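Local coordinates for protein 2-oxoadipate dioxygenase/decarboxylase (Pseudomonas putida, PDB 6W1G) that uses iron(II) and molecular oxygen to decarboxylate and hydroxylate 2-oxoadipate, giving D-2-hydroxyglutarate in the breakdown of D-lysine, at residues 359-364 and 450-455; 364-369 and 386-391. All blocks are in the same frame, centred on the assembly; numbering follows the deposited sequence.

Contact 1: 359-364 and 450-455; sequences FRYFAT and RSLQAC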
loop_
_atom_site.group_PDB
_atom_site.type_symbol
_atom_site.label_atom_id
_atom_site.label_comp_id
_atom_site.label_asym_id
_atom_site.label_seq_id
_atom_site.Cartn_x
_atom_site.Cartn_y
_atom_site.Cartn_z
ATOM N N PHE A 359 -13.553 -1.631 12.831
ATOM C CA PHE A 359 -13.960 -3.035 12.886
ATOM C C PHE A 359 -14.976 -3.352 11.831
ATOM O O PHE A 359 -15.714 -2.499 11.367
ATOM C CB PHE A 359 -14.513 -3.365 14.285
ATOM C CG PHE A 359 -13.443 -3.363 15.341
ATOM C CD1 PHE A 359 -13.013 -2.193 15.972
ATOM C CD2 PHE A 359 -12.764 -4.551 15.618
ATOM C CE1 PHE A 359 -11.926 -2.235 16.845
ATOM C CE2 PHE A 359 -11.705 -4.583 16.512
ATOM C CZ PHE A 359 -11.276 -3.444 17.100
ATOM N N ARG A 360 -15.067 -4.623 11.491
ATOM C CA ARG A 360 -16.247 -5.164 10.806
ATOM C C ARG A 360 -16.916 -6.185 11.699
ATOM O O ARG A 360 -16.269 -6.939 12.422
ATOM C CB ARG A 360 -15.851 -5.807 9.455
ATOM C CG ARG A 360 -15.309 -4.808 8.472
ATOM C CD ARG A 360 -14.817 -5.522 7.172
ATOM N NE ARG A 360 -15.945 -5.943 6.372
ATOM C CZ ARG A 360 -15.940 -6.988 5.571
ATOM N NH1 ARG A 360 -14.866 -7.719 5.403
ATOM N NH2 ARG A 360 -17.056 -7.294 4.919
ATOM N N TYR A 361 -18.225 -6.186 11.610
ATOM C CA TYR A 361 -19.118 -6.980 12.417
ATOM C C TYR A 361 -19.848 -7.963 11.525
ATOM O O TYR A 361 -20.274 -7.594 10.432
ATOM C CB TYR A 361 -20.131 -6.066 13.114
ATOM C CG TYR A 361 -19.463 -5.131 14.103
ATOM C CD1 TYR A 361 -18.891 -3.915 13.688
ATOM C CD2 TYR A 361 -19.354 -5.453 15.423
ATOM C CE1 TYR A 361 -18.288 -3.056 14.559
ATOM C CE2 TYR A 361 -18.725 -4.617 16.328
ATOM C CZ TYR A 361 -18.176 -3.429 15.891
ATOM O OH TYR A 361 -17.582 -2.623 16.792
ATOM N N PHE A 362 -20.054 -9.192 12.009
ATOM C CA PHE A 362 -20.637 -10.273 11.238
ATOM C C PHE A 362 -21.663 -11.048 12.057
ATOM O O PHE A 362 -21.427 -11.377 13.214
ATOM C CB PHE A 362 -19.544 -11.241 10.781
ATOM C CG PHE A 362 -18.447 -10.557 10.008
ATOM C CD1 PHE A 362 -18.601 -10.218 8.674
ATOM C CD2 PHE A 362 -17.267 -10.182 10.638
ATOM C CE1 PHE A 362 -17.611 -9.557 7.984
ATOM C CE2 PHE A 362 -16.281 -9.507 9.932
ATOM C CZ PHE A 362 -16.444 -9.201 8.621
ATOM N N ALA A 363 -22.773 -11.409 11.408
ATOM C CA ALA A 363 -23.705 -12.341 12.014
ATOM C C ALA A 363 -23.082 -13.725 12.095
ATOM O O ALA A 363 -22.542 -14.231 11.111
ATOM C CB ALA A 363 -24.953 -12.395 11.139
ATOM N N THR A 364 -23.194 -14.360 13.239
ATOM C CA THR A 364 -22.696 -15.706 13.412
ATOM C C THR A 364 -23.764 -16.736 13.068
ATOM O O THR A 364 -24.943 -16.445 12.923
ATOM C CB THR A 364 -22.229 -15.941 14.842
ATOM O OG1 THR A 364 -23.386 -15.939 15.653
ATOM C CG2 THR A 364 -21.244 -14.893 15.321
ATOM N N ARG A 450 -21.179 -0.156 6.935
ATOM C CA ARG A 450 -21.840 -1.116 6.051
ATOM C C ARG A 450 -21.891 -2.481 6.708
ATOM O O ARG A 450 -22.875 -3.208 6.567
ATOM C CB ARG A 450 -21.102 -1.201 4.721
ATOM C CG ARG A 450 -21.378 0.029 3.822
ATOM C CD ARG A 450 -20.922 -0.229 2.368
ATOM N NE ARG A 450 -19.470 -0.280 2.358
ATOM C CZ ARG A 450 -18.643 0.765 2.123
ATOM N NH1 ARG A 450 -19.085 1.949 1.786
ATOM N NH2 ARG A 450 -17.385 0.604 2.238
ATOM N N SER A 451 -20.831 -2.876 7.443
ATOM C CA SER A 451 -20.869 -4.194 8.061
ATOM C C SER A 451 -21.965 -4.264 9.115
ATOM O O SER A 451 -22.657 -5.292 9.234
ATOM C CB SER A 451 -19.507 -4.597 8.665
ATOM O OG SER A 451 -19.222 -3.981 9.906
ATOM N N LEU A 452 -22.140 -3.200 9.888
ATOM C CA LEU A 452 -23.163 -3.215 10.923
ATOM C C LEU A 452 -24.552 -3.262 10.300
ATOM O O LEU A 452 -25.448 -3.945 10.803
ATOM C CB LEU A 452 -22.990 -1.987 11.826
ATOM C CG LEU A 452 -21.850 -2.086 12.812
ATOM C CD1 LEU A 452 -21.425 -0.714 13.263
ATOM C CD2 LEU A 452 -22.220 -2.957 13.975
ATOM N N GLN A 453 -24.749 -2.546 9.208
ATOM C CA GLN A 453 -26.052 -2.567 8.536
ATOM C C GLN A 453 -26.348 -3.948 7.985
ATOM O O GLN A 453 -27.476 -4.435 8.074
ATOM C CB GLN A 453 -26.058 -1.531 7.430
ATOM C CG GLN A 453 -26.033 -0.146 7.976
ATOM C CD GLN A 453 -26.064 0.883 6.892
ATOM O OE1 GLN A 453 -25.818 0.582 5.717
ATOM N NE2 GLN A 453 -26.380 2.114 7.256
ATOM N N ALA A 454 -25.356 -4.592 7.387
ATOM C CA ALA A 454 -25.547 -5.932 6.850
ATOM C C ALA A 454 -25.830 -6.926 7.965
ATOM O O ALA A 454 -26.648 -7.847 7.803
ATOM C CB ALA A 454 -24.316 -6.353 6.027
ATOM N N CYS A 455 -25.165 -6.765 9.091
ATOM C CA CYS A 455 -25.379 -7.657 10.213
ATOM C C CYS A 455 -26.785 -7.489 10.757
ATOM O O CYS A 455 -27.475 -8.472 11.032
ATOM C CB CYS A 455 -24.343 -7.315 11.257
ATOM S SG CYS A 455 -24.273 -8.446 12.665
HETATM O O HOH W 1 -21.757 -7.856 8.268
#

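Contact 2: 364-369 and 386-391; sequences TEKGLA and AGHVHF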
loop_
_atom_site.group_PDB
_atom_site.type_symbol
_atom_site.label_atom_id
_atom_site.label_comp_id
_atom_site.label_asym_id
_atom_site.label_seq_id
_atom_site.Cartn_x
_atom_site.Cartn_y
_atom_site.Cartn_z
ATOM N N THR A 364 -23.194 -14.360 13.239
ATOM C CA THR A 364 -22.696 -15.706 13.412
ATOM C C THR A 364 -23.764 -16.736 13.068
ATOM O O THR A 364 -24.943 -16.445 12.923
ATOM C CB THR A 364 -22.229 -15.941 14.842
ATOM O OG1 THR A 364 -23.386 -15.939 15.653
ATOM C CG2 THR A 364 -21.244 -14.893 15.321
ATOM N N GLU A 365 -23.330 -17.985 12.963
ATOM C CA GLU A 365 -24.287 -19.062 12.754
ATOM C C GLU A 365 -25.305 -19.107 13.890
ATOM O O GLU A 365 -26.512 -19.308 13.652
ATOM C CB GLU A 365 -23.585 -20.395 12.596
ATOM C CG GLU A 365 -22.819 -20.501 11.303
ATOM C CD GLU A 365 -22.172 -21.857 11.112
ATOM O OE1 GLU A 365 -22.421 -22.745 11.952
ATOM O OE2 GLU A 365 -21.435 -22.027 10.121
ATOM N N LYS A 366 -24.830 -18.949 15.126
ATOM C CA LYS A 366 -25.741 -18.909 16.267
ATOM C C LYS A 366 -26.726 -17.752 16.136
ATOM O O LYS A 366 -27.924 -17.903 16.404
ATOM C CB LYS A 366 -24.933 -18.791 17.560
ATOM C CG LYS A 366 -25.769 -18.734 18.818
ATOM C CD LYS A 366 -24.903 -18.666 20.060
ATOM C CE LYS A 366 -25.713 -18.552 21.302
ATOM N NZ LYS A 366 -24.851 -18.593 22.509
ATOM N N GLY A 367 -26.243 -16.575 15.767
ATOM C CA GLY A 367 -27.137 -15.455 15.607
ATOM C C GLY A 367 -28.153 -15.695 14.524
ATOM O O GLY A 367 -29.329 -15.371 14.700
ATOM N N LEU A 368 -27.717 -16.209 13.382
ATOM C CA LEU A 368 -28.653 -16.443 12.288
ATOM C C LEU A 368 -29.730 -17.412 12.706
ATOM O O LEU A 368 -30.892 -17.245 12.313
ATOM C CB LEU A 368 -27.895 -16.990 11.059
ATOM C CG LEU A 368 -27.000 -15.929 10.425
ATOM C CD1 LEU A 368 -26.031 -16.542 9.442
ATOM C CD2 LEU A 368 -27.786 -14.823 9.733
ATOM N N ALA A 369 -29.370 -18.457 13.441
ATOM C CA ALA A 369 -30.367 -19.443 13.832
ATOM C C ALA A 369 -31.382 -18.878 14.813
ATOM O O ALA A 369 -32.499 -19.402 14.899
ATOM C CB ALA A 369 -29.668 -20.666 14.396
ATOM N N ALA A 386 -23.401 -12.715 23.729
ATOM C CA ALA A 386 -24.175 -13.948 23.552
ATOM C C ALA A 386 -23.745 -14.764 22.339
ATOM O O ALA A 386 -24.329 -15.808 22.068
ATOM C CB ALA A 386 -25.651 -13.598 23.399
ATOM N N GLY A 387 -22.737 -14.283 21.595
ATOM C CA GLY A 387 -22.251 -15.055 20.460
ATOM C C GLY A 387 -23.062 -14.924 19.191
ATOM O O GLY A 387 -22.895 -15.766 18.297
ATOM N N HIS A 388 -23.921 -13.906 19.091
ATOM C CA HIS A 388 -24.711 -13.697 17.870
ATOM C C HIS A 388 -24.001 -12.861 16.827
ATOM O O HIS A 388 -24.388 -12.898 15.655
ATOM C CB HIS A 388 -26.030 -13.027 18.227
ATOM C CG HIS A 388 -26.938 -13.884 19.009
ATOM N ND1 HIS A 388 -28.294 -13.824 18.868
ATOM C CD2 HIS A 388 -26.701 -14.831 19.939
ATOM C CE1 HIS A 388 -28.869 -14.638 19.720
ATOM N NE2 HIS A 388 -27.939 -15.249 20.400
ATOM N N VAL A 389 -23.040 -12.042 17.242
ATOM C CA VAL A 389 -22.267 -11.134 16.398
ATOM C C VAL A 389 -20.798 -11.368 16.719
ATOM O O VAL A 389 -20.436 -11.448 17.891
ATOM C CB VAL A 389 -22.651 -9.679 16.685
ATOM C CG1 VAL A 389 -21.726 -8.677 15.939
ATOM C CG2 VAL A 389 -24.078 -9.441 16.255
ATOM N N HIS A 390 -19.971 -11.448 15.690
ATOM C CA HIS A 390 -18.527 -11.557 15.840
ATOM C C HIS A 390 -17.876 -10.348 15.165
ATOM O O HIS A 390 -18.354 -9.902 14.139
ATOM C CB HIS A 390 -18.067 -12.837 15.106
ATOM C CG HIS A 390 -16.617 -13.101 15.238
ATOM N ND1 HIS A 390 -16.084 -13.743 16.324
ATOM C CD2 HIS A 390 -15.579 -12.741 14.458
ATOM C CE1 HIS A 390 -14.765 -13.816 16.181
ATOM N NE2 HIS A 390 -14.432 -13.177 15.072
ATOM N N PHE A 391 -16.809 -9.824 15.752
ATOM C CA PHE A 391 -16.088 -8.713 15.170
ATOM C C PHE A 391 -14.620 -9.033 14.942
ATOM O O PHE A 391 -14.004 -9.810 15.682
ATOM C CB PHE A 391 -16.269 -7.422 15.985
ATOM C CG PHE A 391 -15.682 -7.455 17.371
ATOM C CD1 PHE A 391 -14.384 -7.040 17.631
ATOM C CD2 PHE A 391 -16.419 -7.857 18.438
ATOM C CE1 PHE A 391 -13.899 -7.041 18.944
ATOM C CE2 PHE A 391 -15.903 -7.884 19.728
ATOM C CZ PHE A 391 -14.644 -7.472 19.961
HETATM O O HOH W 2 -29.672 -13.195 16.522
#

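Contact 1: 359-364 and 450-455
One face of the Y361 ring carries CD2 of L452, 3.4 Å above the ring plane and offset toward the rim, a CH-pi contact, while S451 OG sits at the ring edge, in its plane. On the same strand F362 CZ lies over the centre of one face of the R360 guanidinium, and R360 NH1 in turn sits at the edge of the F362 ring, in its plane. The contact lays helix 440-458 against strand 359-363 of a two-stranded antiparallel sheet, the short segments running 11° apart. Y361 and L452 lie side by side: the flat ring offers a broad apolar face, and leucine's branched end brings a methyl onto it. An alanine in place of Y361 would probably leave L452 CD2 without its aromatic surface and R352 NE without its bond to the phenol OH. S451 is small enough to let the strand come close, and its OG accepts from Y361 N at 3.0 Å, nearly straight at 163°; the same oxygen also bonds E448 O. A water donates to the backbone oxygens of both Y361 and S451. Further along, slim C455 has SG anti to its own backbone N (chi1 -172°), and the sulfur comes to 3.6 Å from A363 N.

Contact 2: 364-369 and 386-391
K366 reaches A386 with a fully extended chain, its CG anti to the backbone N (chi1 180°), and NZ donates to A386 O at 2.9 Å, tilted 28° from the carbonyl plane. Length and a positive end suit lysine to this place, since A386 lies just past helix 380-385, whose last carbonyls point on beyond the helix end, and a positive charge there is probably favourable. G387 follows with positive phi and two bonds back into the last helical turn, a Schellman motif; a side chain here would press on the preceding carbonyl oxygen and lie close to K366 CD. Its own carbonyl oxygen accepts from T364 OG1 at 2.7 Å, in the carbonyl plane and on a lone pair. T364 is the N-cap of helix 365-369, and the hydroxyl that donates to G387 O accepts from G367 N at 2.9 Å, so one oxygen joins the start of one helix to the end of another. Threonine suits the site because its hydroxyl can donate and accept at once, while its methyl remains for packing. At H388 the backbone oxygen receives T364 N at 3.1 Å; the bond is almost straight at the hydrogen (175°), and the donor stands above the carbonyl plane. The imidazole lies against G367, whose N is over one ring face and whose CA is 3.7 Å from H388 CB; a side chain on G367 would run into H388 O. Obliquely to the ring passes the K366 chain, and a water links H388 ND1 with G367 O. V389, now on the strand, points away from 364-369 and packs on Y361 and C455. Last comes H390, whose CB packs on T364 CG2 at 3.8 Å, while its NE2 bonds E392 and its ring stacks on W58.

Strand 359-363 leads through T364, which both contacts share, directly into helix 365-369. The chain then passes helix 380-385 and comes back as 386-391, where contact 2 closes a short loop and brings strand 389-393 beside strand 359-363 as its antiparallel neighbour; F362 N and H390 O probably form one of the bonds between them. Much later helix 440-458 arrives and its segment 450-455 closes the longer loop of contact 1, so contact 2 is nested within it. The two centres lie about 10 Å apart. Together they tie the two-stranded sheet to helices 365-369 and 440-458, away from the metal and substrate sites.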